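Side-chain contacts in UTP--glucose-1-phosphate uridylyltransferase YngB (Bacillus subtilis, PDB 7O2N), which catalyses the formation of UDP-glucose and diphosphate from UTP and alpha-D-glucose 1-phosphate, feeding glycolipid synthesis and wall teichoic acid glucosylation: residues 37-42 / 91-96; 153-158 / 211-216. All coordinates share one frame; numbering follows the deposited sequence.

How the contacts relate
Both contacts belong to the nucleotidyltransferase domain of the GT-A clan and lie beside the same large mixed sheet, but at different parts of it. Contact 1 comes first along the chain and is closed before contact 2 opens. It joins helix 37-47, which follows strand 6-11, to the end of helix 84-93. Contact 2 joins the entrance of strand 156-161 to the start of helix 213-219. The centres are 26 Å apart, and about 13 Å separates their nearest atoms, so neither touches the other. Strand 125-129 lies between their sheet partners, pairing with 6-11 and with 206-210. The second subunit of the homodimer packs on contact 1 but not on contact 2.

Contact 1: 37-42 / 91-96; sequences AIQYIV and QQIADL
Val42 and Leu96 make the closer half of this contact: CG1 of Val42 comes to 3.7 Å from CB of Leu96, and CD1 of Leu96 flanks the same methyl with a distance of 4.2 Å from Val42 CG1. CG1 of Val42 lies anti to the backbone N (chi1 172°), which carries this branch out to the leucine. Val42 also packs on Phe68 and on Ile9 of strand 6-11, which adds further apolar neighbours to this half of the contact. A type I turn from Ile93 to Leu96, with Leu96 N bonded to Ile93 O at 3.3 Å, brings the leucine round to the side that Ile93 also serves. In the fold, helix 37-47 is the helix of a beta-alpha-beta crossover between parallel strands 6-11 and 52-57, while helix 84-93 leads through this turn into strand 98-103, the next strand of the sheet.

The other half is looser. Gln39 reaches out fully extended, CG anti to the backbone N (chi1 -175°), and meets Ile93 at about a right angle. CG1 of Ile93 stands nearly evenly against the amide, 4.0 Å from Gln39 NE2 and 4.1 Å from Gln39 OE1. The amide is buried but gripped at both ends, OE1 by NE2 of His67 and NE2 by OE2 of Glu43, which fixes its rotation. A leucine here would probably leave the His67 and Glu43 groups without their amide partner. Pro20 of the second subunit packs on both Gln39 and Ile93, so this half is also part of the dimer interface. The turn itself is the solvent side, with Asp95 exposed, like Gln92 in the last helical turn.

Contact 2: 153-158 / 211-216; sequences GTEVVG and SSIFSV
Two torsions shape Glu155 for its meeting with Ile213: CG is turned anti to the carbonyl carbon (chi1 -78°), and the chain then bends at chi2, 74°. The aliphatic part and the carboxylate thus both reach Ile213 CD1, which lies 4.2 Å from Glu155 CG and 4.0 Å from Glu155 OE2. These are van der Waals contacts; no hydrogen bond crosses between the segments. The two side chains lie alongside with their directions reversed, the methyl end of the isoleucine reaching back along the glutamate. Ser212 adds a marginal approach: its OG is 4.2 Å from Glu155 OE2. The same carboxylate oxygen instead takes a weak hydrogen bond from the backbone N of Asn210.

The start of the helix has a side-chain tie of its own, Ser215 OG to Ser212 O at 3.0 Å, the hydroxyl sitting 24° off the plane of the Ser212 carbonyl.

Gly153, with positive phi, ends helix 141-152, and Glu155 stands at the threshold of strand 156-161. That strand runs antiparallel to 206-210, whose C-terminal end, beside the start of 156-161, leads through Ser211 and Ser212 into helix 213-219, so the contact sits at the end of the sheet where one strand begins and its neighbour gives way to a helix. Val237 of helix 230-240 packs on both Glu155 and Ile213, while on helix 141-152 Leu145, Val148 and Tyr149 pack against Val156.

Contact 1: 37-42 / 91-96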
loop_
_atom_site.group_PDB
_atom_site.type_symbol
_atom_site.label_atom_id
_atom_site.label_comp_id
_atom_site.label_asym_id
_atom_site.label_seq_id
_atom_site.Cartn_x
_atom_site.Cartn_y
_atom_site.Cartn_z
ATOM N N ALA A 37 -1.749 8.035 -0.038
ATOM C CA ALA A 37 -1.831 9.023 -1.086
ATOM C C ALA A 37 -2.608 10.226 -0.551
ATOM O O ALA A 37 -2.231 11.380 -0.737
ATOM C CB ALA A 37 -2.465 8.380 -2.286
ATOM N N ILE A 38 -3.694 9.942 0.171
ATOM C CA ILE A 38 -4.583 10.986 0.663
ATOM C C ILE A 38 -3.776 12.002 1.492
ATOM O O ILE A 38 -4.088 13.189 1.502
ATOM C CB ILE A 38 -5.756 10.334 1.430
ATOM C CG1 ILE A 38 -7.085 11.096 1.384
ATOM C CG2 ILE A 38 -5.384 9.954 2.842
ATOM C CD1 ILE A 38 -7.017 12.521 0.978
ATOM N N GLN A 39 -2.702 11.546 2.148
ATOM C CA GLN A 39 -1.973 12.446 3.023
ATOM C C GLN A 39 -1.193 13.459 2.202
ATOM O O GLN A 39 -1.018 14.596 2.637
ATOM C CB GLN A 39 -0.989 11.728 3.940
ATOM C CG GLN A 39 -0.311 12.657 4.943
ATOM C CD GLN A 39 0.608 11.860 5.839
ATOM O OE1 GLN A 39 0.332 10.723 6.217
ATOM N NE2 GLN A 39 1.764 12.418 6.129
ATOM N N TYR A 40 -0.710 13.032 1.028
ATOM C CA TYR A 40 0.007 13.955 0.157
ATOM C C TYR A 40 -0.917 15.121 -0.189
ATOM O O TYR A 40 -0.476 16.258 -0.203
ATOM C CB TYR A 40 0.615 13.251 -1.063
ATOM C CG TYR A 40 1.797 12.337 -0.817
ATOM C CD1 TYR A 40 3.102 12.807 -0.851
ATOM C CD2 TYR A 40 1.613 10.983 -0.600
ATOM C CE1 TYR A 40 4.184 11.973 -0.629
ATOM C CE2 TYR A 40 2.680 10.127 -0.404
ATOM C CZ TYR A 40 3.969 10.623 -0.411
ATOM O OH TYR A 40 5.010 9.762 -0.202
ATOM N N ILE A 41 -2.202 14.831 -0.432
ATOM C CA ILE A 41 -3.143 15.838 -0.893
ATOM C C ILE A 41 -3.419 16.837 0.224
ATOM O O ILE A 41 -3.372 18.045 -0.011
ATOM C CB ILE A 41 -4.456 15.226 -1.389
ATOM C CG1 ILE A 41 -4.218 14.061 -2.352
ATOM C CG2 ILE A 41 -5.289 16.325 -2.014
ATOM C CD1 ILE A 41 -5.470 13.316 -2.754
ATOM N N VAL A 42 -3.695 16.324 1.429
ATOM C CA VAL A 42 -3.881 17.185 2.586
ATOM C C VAL A 42 -2.624 18.023 2.856
ATOM O O VAL A 42 -2.731 19.165 3.287
ATOM C CB VAL A 42 -4.310 16.390 3.834
ATOM C CG1 VAL A 42 -4.313 17.262 5.088
ATOM C CG2 VAL A 42 -5.679 15.770 3.614
ATOM N N GLN A 91 1.306 12.789 15.631
ATOM C CA GLN A 91 0.532 13.892 16.167
ATOM C C GLN A 91 0.432 15.013 15.135
ATOM O O GLN A 91 -0.558 15.731 15.087
ATOM C CB GLN A 91 1.118 14.334 17.510
ATOM N N GLN A 92 1.453 15.159 14.294
ATOM C CA GLN A 92 1.449 16.244 13.325
ATOM C C GLN A 92 0.445 15.967 12.212
ATOM O O GLN A 92 -0.160 16.905 11.678
ATOM C CB GLN A 92 2.845 16.439 12.742
ATOM C CG GLN A 92 3.904 16.696 13.800
ATOM C CD GLN A 92 5.219 17.046 13.162
ATOM O OE1 GLN A 92 6.057 16.173 12.941
ATOM N NE2 GLN A 92 5.382 18.324 12.852
ATOM N N ILE A 93 0.297 14.670 11.875
ATOM C CA ILE A 93 -0.588 14.266 10.795
ATOM C C ILE A 93 -1.978 14.749 11.172
ATOM O O ILE A 93 -2.690 15.351 10.365
ATOM C CB ILE A 93 -0.574 12.741 10.555
ATOM C CG1 ILE A 93 0.754 12.231 9.985
ATOM C CG2 ILE A 93 -1.739 12.363 9.639
ATOM C CD1 ILE A 93 1.020 10.761 10.263
ATOM N N ALA A 94 -2.314 14.521 12.444
ATOM C CA ALA A 94 -3.638 14.821 12.941
ATOM C C ALA A 94 -3.822 16.325 13.098
ATOM O O ALA A 94 -4.892 16.747 13.510
ATOM C CB ALA A 94 -3.856 14.067 14.227
ATOM N N ASP A 95 -2.809 17.120 12.711
ATOM C CA ASP A 95 -2.832 18.563 12.917
ATOM C C ASP A 95 -2.750 19.344 11.606
ATOM O O ASP A 95 -2.843 20.568 11.594
ATOM C CB ASP A 95 -1.786 19.007 13.941
ATOM C CG ASP A 95 -2.351 19.137 15.346
ATOM O OD1 ASP A 95 -1.554 19.030 16.305
ATOM O OD2 ASP A 95 -3.587 19.353 15.469
ATOM N N LEU A 96 -2.621 18.642 10.484
ATOM C CA LEU A 96 -2.425 19.323 9.216
ATOM C C LEU A 96 -3.534 20.333 8.938
ATOM O O LEU A 96 -3.257 21.433 8.503
ATOM C CB LEU A 96 -2.350 18.267 8.115
ATOM C CG LEU A 96 -1.086 17.422 8.152
ATOM C CD1 LEU A 96 -1.395 15.994 7.774
ATOM C CD2 LEU A 96 -0.069 18.011 7.203
#

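Contact 2: 153-158 / 211-216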
loop_
_atom_site.group_PDB
_atom_site.type_symbol
_atom_site.label_atom_id
_atom_site.label_comp_id
_atom_site.label_asym_id
_atom_site.label_seq_id
_atom_site.Cartn_x
_atom_site.Cartn_y
_atom_site.Cartn_z
ATOM N N GLY A 153 -9.227 36.790 -9.694
ATOM C CA GLY A 153 -10.456 36.550 -8.957
ATOM C C GLY A 153 -11.511 35.751 -9.728
ATOM O O GLY A 153 -12.643 35.638 -9.268
ATOM N N THR A 154 -11.160 35.193 -10.890
ATOM C CA THR A 154 -12.053 34.274 -11.578
ATOM C C THR A 154 -11.696 32.840 -11.205
ATOM O O THR A 154 -10.720 32.599 -10.493
ATOM C CB THR A 154 -11.898 34.340 -13.101
ATOM O OG1 THR A 154 -10.551 34.678 -13.434
ATOM C CG2 THR A 154 -12.861 35.297 -13.756
ATOM N N GLU A 155 -12.498 31.903 -11.732
ATOM C CA GLU A 155 -12.256 30.471 -11.625
ATOM C C GLU A 155 -10.924 30.163 -12.305
ATOM O O GLU A 155 -10.821 30.285 -13.519
ATOM C CB GLU A 155 -13.402 29.686 -12.275
ATOM C CG GLU A 155 -14.672 29.583 -11.436
ATOM C CD GLU A 155 -15.565 30.813 -11.284
ATOM O OE1 GLU A 155 -15.308 31.838 -11.967
ATOM O OE2 GLU A 155 -16.526 30.753 -10.467
ATOM N N VAL A 156 -9.911 29.803 -11.507
ATOM C CA VAL A 156 -8.588 29.432 -11.991
ATOM C C VAL A 156 -8.438 27.904 -12.031
ATOM O O VAL A 156 -8.928 27.192 -11.161
ATOM C CB VAL A 156 -7.443 30.146 -11.230
ATOM C CG1 VAL A 156 -7.916 31.138 -10.175
ATOM C CG2 VAL A 156 -6.355 29.224 -10.697
ATOM N N VAL A 157 -7.770 27.409 -13.080
ATOM C CA VAL A 157 -7.498 25.993 -13.298
ATOM C C VAL A 157 -5.980 25.785 -13.262
ATOM O O VAL A 157 -5.220 26.656 -13.669
ATOM C CB VAL A 157 -8.106 25.522 -14.639
ATOM C CG1 VAL A 157 -7.166 24.619 -15.394
ATOM C CG2 VAL A 157 -9.458 24.850 -14.496
ATOM N N GLY A 158 -5.541 24.622 -12.772
ATOM C CA GLY A 158 -4.137 24.239 -12.737
ATOM C C GLY A 158 -3.773 23.329 -13.912
ATOM O O GLY A 158 -4.414 22.296 -14.130
ATOM N N SER A 211 -18.138 30.596 -5.165
ATOM C CA SER A 211 -19.461 30.219 -4.698
ATOM C C SER A 211 -20.435 30.170 -5.874
ATOM O O SER A 211 -21.222 29.227 -5.984
ATOM C CB SER A 211 -19.915 31.203 -3.681
ATOM O OG SER A 211 -18.796 31.831 -3.069
ATOM N N SER A 212 -20.360 31.189 -6.749
ATOM C CA SER A 212 -21.140 31.284 -7.978
ATOM C C SER A 212 -21.299 29.910 -8.615
ATOM O O SER A 212 -22.389 29.558 -9.045
ATOM C CB SER A 212 -20.507 32.232 -8.956
ATOM O OG SER A 212 -19.418 32.918 -8.345
ATOM N N ILE A 213 -20.199 29.145 -8.639
ATOM C CA ILE A 213 -20.113 27.893 -9.371
ATOM C C ILE A 213 -21.214 26.928 -8.930
ATOM O O ILE A 213 -21.518 25.965 -9.636
ATOM C CB ILE A 213 -18.698 27.282 -9.264
ATOM C CG1 ILE A 213 -18.327 26.471 -10.505
ATOM C CG2 ILE A 213 -18.502 26.486 -7.990
ATOM C CD1 ILE A 213 -18.154 27.322 -11.748
ATOM N N PHE A 214 -21.826 27.208 -7.773
ATOM C CA PHE A 214 -22.841 26.314 -7.234
ATOM C C PHE A 214 -24.114 26.387 -8.069
ATOM O O PHE A 214 -24.590 25.364 -8.564
ATOM C CB PHE A 214 -23.028 26.528 -5.733
ATOM C CG PHE A 214 -21.897 25.926 -4.947
ATOM C CD1 PHE A 214 -21.527 24.599 -5.158
ATOM C CD2 PHE A 214 -21.189 26.680 -4.022
ATOM C CE1 PHE A 214 -20.469 24.029 -4.465
ATOM C CE2 PHE A 214 -20.129 26.111 -3.332
ATOM C CZ PHE A 214 -19.770 24.790 -3.553
ATOM N N SER A 215 -24.628 27.617 -8.212
ATOM C CA SER A 215 -25.753 27.934 -9.079
ATOM C C SER A 215 -25.534 27.258 -10.428
ATOM O O SER A 215 -26.300 26.381 -10.846
ATOM C CB SER A 215 -25.854 29.426 -9.254
ATOM O OG SER A 215 -25.217 30.087 -8.168
ATOM N N VAL A 216 -24.433 27.674 -11.060
ATOM C CA VAL A 216 -23.964 27.161 -12.335
ATOM C C VAL A 216 -24.133 25.642 -12.377
ATOM O O VAL A 216 -24.745 25.116 -13.314
ATOM C CB VAL A 216 -22.504 27.585 -12.583
ATOM C CG1 VAL A 216 -22.047 27.204 -13.980
ATOM C CG2 VAL A 216 -22.283 29.072 -12.337
#